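Local coordinates for protein proline dipeptidase (Streptococcus agalactiae, PDB 3OOO) that probably hydrolyses dipeptides as a manganese-dependent M24B-family peptidase, this chain being the enzyme's N-terminal creatinase/prolidase domain, at residues A[38-46]-A[109-117]; A[92-103]-A[116-125]. All coordinates share one frame; numbering follows the deposited sequence.

From the N terminus, the chain first enters interaction 1 at 38-46, the turn and the start of strand 44-48, and then passes through two more strands and two helices. It reaches interaction 2 at 92-103, which holds strand 97-100. Helix 107-116 follows and, at 109-117, packs back on the first segment, closing a loop of 62 residues. Strand 120-123 then pairs with 97-100 and closes a much shorter loop of 12. The two contacts therefore cross, their segments alternating along the chain, and they share V116 and F117. In interaction 1 helix 107-116 packs on the mixed sheet, and in interaction 2 the two strands it connects pair at the sheet's edge.

Interaction 1. Residues A[38-46]-A[109-117]; sequences PHERQMFLF and KFQGLQTVF
L113 of helix 107-116 meets F44 at the apolar centre, its CD2 methyl over the middle of one ring face, 4.0 Å from the ring centroid, a CH-pi contact. The other methyl, CD1, lies near the ring's rim, 3.7 Å from F44 CE1. The two side chains approach from opposite directions, F44 from the sheet and L113 from the helix. Further along, F46 CE1 comes within 3.8 Å of F117 CZ; those ring planes are inclined at 50° with their centroids 6.0 Å apart. V21 of strand 19-22 touches F44, F46 and L113 and so belongs to the same core. This is helix-on-sheet packing within the creatinase/prolidase N-terminal domain: helix 107-116 connects the last two strands of the mixed sheet and here reaches across to strand 44-48. At the edge of the F44 ring, near its plane, lies K109 CB, where the apolar patch gives way to polar contacts. The K109 chain runs past Q42 in the opposite direction, and Q42, folded back at chi2 (-49°), brings OE1 to 3.4 Å from K109 CG. K109 is extended at chi2 and chi3 and bends at chi4 (-149°), placing NZ beside the type II' turn of P38 to R41. There NZ donates to H39 O at 2.9 Å, nearly in line with the carbonyl, and to R41 O at 2.8 Å, tilted from that carbonyl's plane; through these two bonds one ammonium group ties the turn to the helix. Water 1 accepts a third bond from NZ and adds Q42 OE1, to which it donates, and M43 N, from which it accepts, to the network; it also lies over the opposite face of the F44 ring, toward its rim. At the outer edge, NE of the R41 guanidinium forms a salt bridge with D78.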
loop_
_atom_site.group_PDB
_atom_site.type_symbol
_atom_site.label_atom_id
_atom_site.label_comp_id
_atom_site.label_asym_id
_atom_site.label_seq_id
_atom_site.Cartn_x
_atom_site.Cartn_y
_atom_site.Cartn_z
ATOM N N PRO A 38 10.525 6.779 5.740
ATOM C CA PRO A 38 10.671 5.970 6.941
ATOM C C PRO A 38 10.607 4.471 6.664
ATOM O O PRO A 38 10.790 3.672 7.583
ATOM C CB PRO A 38 9.449 6.383 7.767
ATOM C CG PRO A 38 8.415 6.614 6.739
ATOM C CD PRO A 38 9.145 7.298 5.602
ATOM N N HIS A 39 10.322 4.100 5.413
ATOM C CA HIS A 39 10.150 2.696 5.030
ATOM C C HIS A 39 9.100 1.993 5.910
ATOM O O HIS A 39 7.930 2.370 5.847
ATOM C CB HIS A 39 11.506 1.990 4.962
ATOM C CG HIS A 39 12.346 2.458 3.819
ATOM N ND1 HIS A 39 12.448 1.756 2.636
ATOM C CD2 HIS A 39 13.079 3.584 3.654
ATOM C CE1 HIS A 39 13.231 2.417 1.803
ATOM N NE2 HIS A 39 13.623 3.532 2.392
ATOM N N GLU A 40 9.499 1.018 6.730
ATOM C CA GLU A 40 8.554 0.277 7.589
ATOM C C GLU A 40 8.040 1.103 8.766
ATOM O O GLU A 40 6.938 0.857 9.273
ATOM C CB GLU A 40 9.174 -1.030 8.108
ATOM C CG GLU A 40 8.200 -1.940 8.873
ATOM C CD GLU A 40 8.871 -3.165 9.461
ATOM O OE1 GLU A 40 9.664 -3.809 8.746
ATOM O OE2 GLU A 40 8.600 -3.493 10.639
ATOM N N ARG A 41 8.852 2.054 9.214
ATOM C CA ARG A 41 8.454 2.942 10.302
ATOM C C ARG A 41 7.428 3.951 9.786
ATOM O O ARG A 41 7.179 4.047 8.580
ATOM C CB ARG A 41 9.663 3.656 10.908
ATOM C CG ARG A 41 10.577 2.751 11.728
ATOM C CD ARG A 41 11.528 3.603 12.550
ATOM N NE ARG A 41 12.502 2.826 13.318
ATOM C CZ ARG A 41 13.697 2.458 12.862
ATOM N NH1 ARG A 41 14.076 2.767 11.626
ATOM N NH2 ARG A 41 14.510 1.766 13.651
ATOM N N GLN A 42 6.834 4.700 10.708
ATOM C CA GLN A 42 5.725 5.582 10.363
ATOM C C GLN A 42 6.100 7.054 10.244
ATOM O O GLN A 42 6.814 7.598 11.089
ATOM C CB GLN A 42 4.591 5.466 11.393
ATOM C CG GLN A 42 4.098 4.052 11.702
ATOM C CD GLN A 42 3.791 3.232 10.461
ATOM O OE1 GLN A 42 3.338 3.762 9.441
ATOM N NE2 GLN A 42 4.036 1.925 10.546
HETATM N N MSE A 43 5.597 7.655 9.168
HETATM C CA MSE A 43 5.660 9.060 8.806
HETATM C C MSE A 43 4.188 9.456 8.392
HETATM O O MSE A 43 3.768 8.867 7.398
HETATM C CB MSE A 43 6.623 9.167 7.551
HETATM C CG MSE A 43 7.939 10.102 7.559
HETATM SE SE MSE A 43 7.780 11.901 6.692
HETATM C CE MSE A 43 7.326 11.290 4.889
ATOM N N PHE A 44 3.498 10.404 9.028
ATOM C CA PHE A 44 2.250 10.935 8.489
ATOM C C PHE A 44 2.201 12.427 8.716
ATOM O O PHE A 44 2.578 12.916 9.788
ATOM C CB PHE A 44 1.027 10.315 9.177
ATOM C CG PHE A 44 0.910 8.825 9.005
ATOM C CD1 PHE A 44 0.576 8.268 7.765
ATOM C CD2 PHE A 44 1.134 7.980 10.083
ATOM C CE1 PHE A 44 0.472 6.885 7.612
ATOM C CE2 PHE A 44 1.037 6.598 9.940
ATOM C CZ PHE A 44 0.703 6.047 8.701
ATOM N N LEU A 45 1.701 13.144 7.716
ATOM C CA LEU A 45 1.379 14.553 7.871
ATOM C C LEU A 45 -0.131 14.681 7.931
ATOM O O LEU A 45 -0.825 14.375 6.961
ATOM C CB LEU A 45 1.936 15.362 6.698
ATOM C CG LEU A 45 1.638 16.864 6.659
ATOM C CD1 LEU A 45 2.280 17.597 7.831
ATOM C CD2 LEU A 45 2.114 17.457 5.338
ATOM N N PHE A 46 -0.626 15.120 9.083
ATOM C CA PHE A 46 -2.057 15.253 9.318
ATOM C C PHE A 46 -2.485 16.683 9.053
ATOM O O PHE A 46 -2.050 17.603 9.741
ATOM C CB PHE A 46 -2.415 14.848 10.756
ATOM C CG PHE A 46 -2.083 13.417 11.084
ATOM C CD1 PHE A 46 -2.933 12.384 10.689
ATOM C CD2 PHE A 46 -0.922 13.098 11.785
ATOM C CE1 PHE A 46 -2.628 11.057 10.988
ATOM C CE2 PHE A 46 -0.609 11.771 12.090
ATOM C CZ PHE A 46 -1.462 10.749 11.692
ATOM N N LYS A 109 -0.147 0.015 6.688
ATOM C CA LYS A 109 -0.272 1.358 7.244
ATOM C C LYS A 109 -1.709 1.868 7.175
ATOM O O LYS A 109 -2.168 2.570 8.072
ATOM C CB LYS A 109 0.705 2.311 6.557
ATOM C CG LYS A 109 2.160 1.972 6.865
ATOM C CD LYS A 109 3.118 2.822 6.080
ATOM C CE LYS A 109 4.543 2.485 6.502
ATOM N NZ LYS A 109 5.427 3.656 6.390
ATOM N N PHE A 110 -2.412 1.500 6.110
ATOM C CA PHE A 110 -3.827 1.819 5.956
ATOM C C PHE A 110 -4.629 1.200 7.096
ATOM O O PHE A 110 -5.446 1.866 7.732
ATOM C CB PHE A 110 -4.296 1.312 4.587
ATOM C CG PHE A 110 -5.753 1.542 4.293
ATOM C CD1 PHE A 110 -6.322 2.810 4.392
ATOM C CD2 PHE A 110 -6.545 0.485 3.859
ATOM C CE1 PHE A 110 -7.673 3.010 4.092
ATOM C CE2 PHE A 110 -7.894 0.676 3.555
ATOM C CZ PHE A 110 -8.456 1.942 3.672
ATOM N N GLN A 111 -4.371 -0.072 7.378
ATOM C CA GLN A 111 -5.087 -0.745 8.451
ATOM C C GLN A 111 -4.743 -0.143 9.810
ATOM O O GLN A 111 -5.620 -0.011 10.667
ATOM C CB GLN A 111 -4.892 -2.265 8.381
ATOM C CG GLN A 111 -5.531 -2.830 7.112
ATOM C CD GLN A 111 -5.636 -4.339 7.077
ATOM O OE1 GLN A 111 -4.924 -5.047 7.782
ATOM N NE2 GLN A 111 -6.532 -4.838 6.229
ATOM N N GLY A 112 -3.492 0.280 9.982
ATOM C CA GLY A 112 -3.107 1.021 11.183
ATOM C C GLY A 112 -3.917 2.294 11.360
ATOM O O GLY A 112 -4.448 2.559 12.437
ATOM N N LEU A 113 -4.021 3.087 10.297
ATOM C CA LEU A 113 -4.793 4.332 10.360
ATOM C C LEU A 113 -6.264 4.078 10.681
ATOM O O LEU A 113 -6.902 4.877 11.374
ATOM C CB LEU A 113 -4.662 5.130 9.063
ATOM C CG LEU A 113 -3.290 5.777 8.793
ATOM C CD1 LEU A 113 -3.233 6.376 7.405
ATOM C CD2 LEU A 113 -2.977 6.850 9.832
ATOM N N GLN A 114 -6.793 2.963 10.183
ATOM C CA GLN A 114 -8.182 2.594 10.458
ATOM C C GLN A 114 -8.447 2.281 11.932
ATOM O O GLN A 114 -9.585 2.409 12.392
ATOM C CB GLN A 114 -8.625 1.434 9.565
ATOM C CG GLN A 114 -8.789 1.835 8.107
ATOM C CD GLN A 114 -9.182 0.673 7.218
ATOM O OE1 GLN A 114 -8.377 -0.214 6.935
ATOM N NE2 GLN A 114 -10.426 0.683 6.757
ATOM N N THR A 115 -7.409 1.893 12.675
ATOM C CA THR A 115 -7.554 1.671 14.124
ATOM C C THR A 115 -7.641 2.990 14.889
ATOM O O THR A 115 -8.103 3.023 16.035
ATOM C CB THR A 115 -6.410 0.810 14.740
ATOM O OG1 THR A 115 -5.180 1.555 14.767
ATOM C CG2 THR A 115 -6.226 -0.496 13.969
ATOM N N VAL A 116 -7.190 4.067 14.247
ATOM C CA VAL A 116 -7.137 5.395 14.856
ATOM C C VAL A 116 -8.369 6.220 14.499
ATOM O O VAL A 116 -8.950 6.883 15.363
ATOM C CB VAL A 116 -5.848 6.150 14.436
ATOM C CG1 VAL A 116 -5.863 7.601 14.929
ATOM C CG2 VAL A 116 -4.613 5.421 14.957
ATOM N N PHE A 117 -8.761 6.172 13.229
ATOM C CA PHE A 117 -9.874 6.980 12.742
ATOM C C PHE A 117 -11.048 6.106 12.334
ATOM O O PHE A 117 -10.905 5.230 11.479
ATOM C CB PHE A 117 -9.438 7.842 11.552
ATOM C CG PHE A 117 -8.257 8.721 11.839
ATOM C CD1 PHE A 117 -8.419 9.927 12.509
ATOM C CD2 PHE A 117 -6.979 8.345 11.433
ATOM C CE1 PHE A 117 -7.322 10.739 12.778
ATOM C CE2 PHE A 117 -5.880 9.156 11.691
ATOM C CZ PHE A 117 -6.052 10.353 12.364
HETATM O O HOH W 1 3.751 5.881 7.643
#

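Interaction 2. Residues A[92-103]-A[116-125]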
loop_
_atom_site.group_PDB
_atom_site.type_symbol
_atom_site.label_atom_id
_atom_site.label_comp_id
_atom_site.label_asym_id
_atom_site.label_seq_id
_atom_site.Cartn_x
_atom_site.Cartn_y
_atom_site.Cartn_z
ATOM N N SER A 92 -8.022 15.650 17.609
ATOM C CA SER A 92 -9.390 15.365 17.166
ATOM C C SER A 92 -9.503 14.091 16.340
ATOM O O SER A 92 -8.649 13.808 15.497
ATOM C CB SER A 92 -9.966 16.546 16.377
ATOM O OG SER A 92 -11.264 16.240 15.889
ATOM N N PHE A 93 -10.572 13.339 16.591
ATOM C CA PHE A 93 -10.870 12.114 15.848
ATOM C C PHE A 93 -12.318 12.068 15.379
ATOM O O PHE A 93 -12.750 11.079 14.781
ATOM C CB PHE A 93 -10.539 10.875 16.687
ATOM C CG PHE A 93 -9.136 10.861 17.200
ATOM C CD1 PHE A 93 -8.094 10.403 16.400
ATOM C CD2 PHE A 93 -8.848 11.333 18.474
ATOM C CE1 PHE A 93 -6.788 10.403 16.871
ATOM C CE2 PHE A 93 -7.546 11.339 18.952
ATOM C CZ PHE A 93 -6.515 10.872 18.147
ATOM N N SER A 94 -13.067 13.135 15.653
ATOM C CA SER A 94 -14.442 13.259 15.173
ATOM C C SER A 94 -14.440 13.409 13.651
ATOM O O SER A 94 -14.554 14.518 13.126
ATOM C CB SER A 94 -15.141 14.453 15.834
ATOM O OG SER A 94 -15.111 14.360 17.249
ATOM N N VAL A 95 -14.281 12.287 12.950
ATOM C CA VAL A 95 -14.183 12.289 11.491
ATOM C C VAL A 95 -15.279 11.454 10.834
ATOM O O VAL A 95 -15.847 10.540 11.447
ATOM C CB VAL A 95 -12.785 11.815 10.977
ATOM C CG1 VAL A 95 -11.685 12.764 11.433
ATOM C CG2 VAL A 95 -12.489 10.379 11.416
ATOM N N SER A 96 -15.576 11.787 9.585
ATOM C CA SER A 96 -16.490 11.003 8.776
ATOM C C SER A 96 -15.803 10.583 7.487
ATOM O O SER A 96 -16.014 9.473 7.000
ATOM C CB SER A 96 -17.763 11.796 8.470
ATOM O OG SER A 96 -17.486 12.932 7.666
ATOM N N LYS A 97 -14.989 11.484 6.936
ATOM C CA LYS A 97 -14.261 11.222 5.701
ATOM C C LYS A 97 -12.811 11.680 5.830
ATOM O O LYS A 97 -12.534 12.827 6.183
ATOM C CB LYS A 97 -14.943 11.893 4.499
ATOM C CG LYS A 97 -14.355 11.480 3.146
ATOM C CD LYS A 97 -15.206 11.936 1.961
ATOM C CE LYS A 97 -14.793 13.313 1.457
ATOM N NZ LYS A 97 -15.529 13.703 0.220
ATOM N N VAL A 98 -11.893 10.761 5.546
ATOM C CA VAL A 98 -10.464 11.059 5.589
ATOM C C VAL A 98 -9.875 10.832 4.203
ATOM O O VAL A 98 -10.094 9.780 3.591
ATOM C CB VAL A 98 -9.720 10.164 6.616
ATOM C CG1 VAL A 98 -8.242 10.531 6.672
ATOM C CG2 VAL A 98 -10.345 10.275 8.005
ATOM N N LEU A 99 -9.147 11.823 3.700
ATOM C CA LEU A 99 -8.414 11.667 2.445
ATOM C C LEU A 99 -7.025 11.112 2.741
ATOM O O LEU A 99 -6.373 11.549 3.684
ATOM C CB LEU A 99 -8.318 13.000 1.695
ATOM C CG LEU A 99 -9.613 13.753 1.366
ATOM C CD1 LEU A 99 -9.296 15.001 0.565
ATOM C CD2 LEU A 99 -10.602 12.883 0.607
ATOM N N ALA A 100 -6.591 10.137 1.949
ATOM C CA ALA A 100 -5.255 9.561 2.104
ATOM C C ALA A 100 -4.641 9.269 0.739
ATOM O O ALA A 100 -5.343 9.297 -0.271
ATOM C CB ALA A 100 -5.310 8.304 2.960
ATOM N N GLU A 101 -3.335 9.002 0.708
ATOM C CA GLU A 101 -2.631 8.756 -0.549
ATOM C C GLU A 101 -2.628 7.277 -0.901
ATOM O O GLU A 101 -1.670 6.561 -0.617
ATOM C CB GLU A 101 -1.199 9.284 -0.484
ATOM C CG GLU A 101 -1.102 10.772 -0.264
ATOM C CD GLU A 101 0.311 11.252 -0.429
ATOM O OE1 GLU A 101 1.026 11.338 0.592
ATOM O OE2 GLU A 101 0.716 11.515 -1.586
ATOM N N PHE A 102 -3.706 6.838 -1.541
ATOM C CA PHE A 102 -3.898 5.423 -1.848
ATOM C C PHE A 102 -2.827 4.839 -2.778
ATOM O O PHE A 102 -2.575 3.639 -2.736
ATOM C CB PHE A 102 -5.304 5.201 -2.413
ATOM C CG PHE A 102 -6.388 5.110 -1.359
ATOM C CD1 PHE A 102 -6.146 5.457 -0.026
ATOM C CD2 PHE A 102 -7.673 4.698 -1.715
ATOM C CE1 PHE A 102 -7.157 5.375 0.935
ATOM C CE2 PHE A 102 -8.689 4.610 -0.762
ATOM C CZ PHE A 102 -8.435 4.949 0.564
ATOM N N ASP A 103 -2.192 5.685 -3.592
ATOM C CA ASP A 103 -1.107 5.242 -4.487
ATOM C C ASP A 103 0.225 4.992 -3.773
ATOM O O ASP A 103 1.151 4.415 -4.362
ATOM C CB ASP A 103 -0.878 6.250 -5.623
ATOM C CG ASP A 103 -2.018 6.287 -6.628
ATOM O OD1 ASP A 103 -2.825 5.333 -6.690
ATOM O OD2 ASP A 103 -2.096 7.287 -7.378
ATOM N N VAL A 116 -7.190 4.067 14.247
ATOM C CA VAL A 116 -7.137 5.395 14.856
ATOM C C VAL A 116 -8.369 6.220 14.499
ATOM O O VAL A 116 -8.950 6.883 15.363
ATOM C CB VAL A 116 -5.848 6.150 14.436
ATOM C CG1 VAL A 116 -5.863 7.601 14.929
ATOM C CG2 VAL A 116 -4.613 5.421 14.957
ATOM N N PHE A 117 -8.761 6.172 13.229
ATOM C CA PHE A 117 -9.874 6.980 12.742
ATOM C C PHE A 117 -11.048 6.106 12.334
ATOM O O PHE A 117 -10.905 5.230 11.479
ATOM C CB PHE A 117 -9.438 7.842 11.552
ATOM C CG PHE A 117 -8.257 8.721 11.839
ATOM C CD1 PHE A 117 -8.419 9.927 12.509
ATOM C CD2 PHE A 117 -6.979 8.345 11.433
ATOM C CE1 PHE A 117 -7.322 10.739 12.778
ATOM C CE2 PHE A 117 -5.880 9.156 11.691
ATOM C CZ PHE A 117 -6.052 10.353 12.364
ATOM N N ASP A 118 -12.197 6.351 12.964
ATOM C CA ASP A 118 -13.445 5.688 12.604
ATOM C C ASP A 118 -14.196 6.535 11.572
ATOM O O ASP A 118 -15.128 7.275 11.905
ATOM C CB ASP A 118 -14.302 5.449 13.853
ATOM C CG ASP A 118 -15.542 4.624 13.564
ATOM O OD1 ASP A 118 -15.488 3.762 12.661
ATOM O OD2 ASP A 118 -16.569 4.842 14.241
ATOM N N GLY A 119 -13.768 6.439 10.321
ATOM C CA GLY A 119 -14.382 7.179 9.230
ATOM C C GLY A 119 -14.116 6.462 7.928
ATOM O O GLY A 119 -13.370 5.479 7.892
ATOM N N HIS A 120 -14.731 6.947 6.858
ATOM C CA HIS A 120 -14.489 6.391 5.539
ATOM C C HIS A 120 -13.246 7.031 4.930
ATOM O O HIS A 120 -13.128 8.255 4.869
ATOM C CB HIS A 120 -15.703 6.596 4.629
ATOM C CG HIS A 120 -15.507 6.075 3.238
ATOM N ND1 HIS A 120 -15.316 4.738 2.963
ATOM C CD2 HIS A 120 -15.468 6.715 2.044
ATOM C CE1 HIS A 120 -15.168 4.576 1.660
ATOM N NE2 HIS A 120 -15.259 5.759 1.079
ATOM N N PHE A 121 -12.318 6.190 4.492
ATOM C CA PHE A 121 -11.126 6.660 3.809
ATOM C C PHE A 121 -11.326 6.630 2.308
ATOM O O PHE A 121 -11.863 5.660 1.759
ATOM C CB PHE A 121 -9.922 5.783 4.154
ATOM C CG PHE A 121 -9.335 6.047 5.509
ATOM C CD1 PHE A 121 -8.125 6.727 5.633
ATOM C CD2 PHE A 121 -9.972 5.595 6.660
ATOM C CE1 PHE A 121 -7.569 6.964 6.888
ATOM C CE2 PHE A 121 -9.424 5.830 7.918
ATOM C CZ PHE A 121 -8.217 6.517 8.030
ATOM N N GLU A 122 -10.886 7.690 1.643
ATOM C CA GLU A 122 -10.802 7.679 0.190
ATOM C C GLU A 122 -9.503 8.310 -0.292
ATOM O O GLU A 122 -8.806 8.995 0.471
ATOM C CB GLU A 122 -12.031 8.329 -0.459
ATOM C CG GLU A 122 -12.256 9.787 -0.135
ATOM C CD GLU A 122 -13.531 10.321 -0.770
ATOM O OE1 GLU A 122 -14.605 9.711 -0.566
ATOM O OE2 GLU A 122 -13.460 11.351 -1.472
ATOM N N ASN A 123 -9.179 8.064 -1.558
ATOM C CA ASN A 123 -7.984 8.617 -2.173
ATOM C C ASN A 123 -8.078 10.132 -2.276
ATOM O O ASN A 123 -9.177 10.700 -2.230
ATOM C CB ASN A 123 -7.771 8.003 -3.561
ATOM C CG ASN A 123 -6.413 8.334 -4.152
ATOM O OD1 ASN A 123 -5.411 8.430 -3.442
ATOM N ND2 ASN A 123 -6.376 8.514 -5.466
ATOM N N LEU A 124 -6.920 10.774 -2.405
ATOM C CA LEU A 124 -6.851 12.207 -2.648
ATOM C C LEU A 124 -7.763 12.585 -3.809
ATOM O O LEU A 124 -7.929 11.820 -4.766
ATOM C CB LEU A 124 -5.420 12.635 -2.976
ATOM C CG LEU A 124 -4.298 12.324 -1.985
ATOM C CD1 LEU A 124 -2.994 12.891 -2.539
ATOM C CD2 LEU A 124 -4.580 12.876 -0.592
ATOM N N THR A 125 -8.359 13.767 -3.704
ATOM C CA THR A 125 -9.189 14.319 -4.759
ATOM C C THR A 125 -8.304 14.764 -5.924
ATOM O O THR A 125 -7.103 14.974 -5.742
ATOM C CB THR A 125 -9.962 15.536 -4.243
ATOM O OG1 THR A 125 -9.035 16.455 -3.654
ATOM C CG2 THR A 125 -10.996 15.121 -3.210
HETATM O O HOH W 2 -12.315 8.655 14.549
HETATM O O HOH W 3 -2.532 8.577 -3.918
HETATM O O HOH W 4 -3.721 9.261 -6.572
#
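Strands 97-100 and 120-123 run parallel, their short axes 4.7 Å apart at closest and inclined at 33°, with backbone bonds from H120 N to S96 O, V98 N to H120 O, E122 N to V98 O and A100 N to E122 O. On one face V98 and F121 lie side by side, and V98 CB sits over the F121 ring, 4.0 Å from its centroid. On the other, K97 and E122 form a long salt bridge, NZ to OE2 3.6 Å, while L99 CD2 packs on E122 CG at 3.6 Å. Past the strand ends, F102 N donates to N123 OD1 at 3.0 Å, and the F102 ring lays one face against the E122-N123 peptide. With chi1 at -169°, N123 has CG anti to its backbone N, which brings OD1 to F102 N; waters 3 and 4 link this amide to D103. At the other end F93 CE1 meets V116 CG1 at 3.5 Å, and the F93 ring lies oblique to that of F117. The two strands are the ends of a beta-alpha-beta unit whose connecting helix, 107-116, covers F121 through L113 and Q114. Strand 97-100 pairs on its other side with strand 19-22, helix 126-129 touches L99 and N123, and F102 and D103 reach T108 of the second subunit.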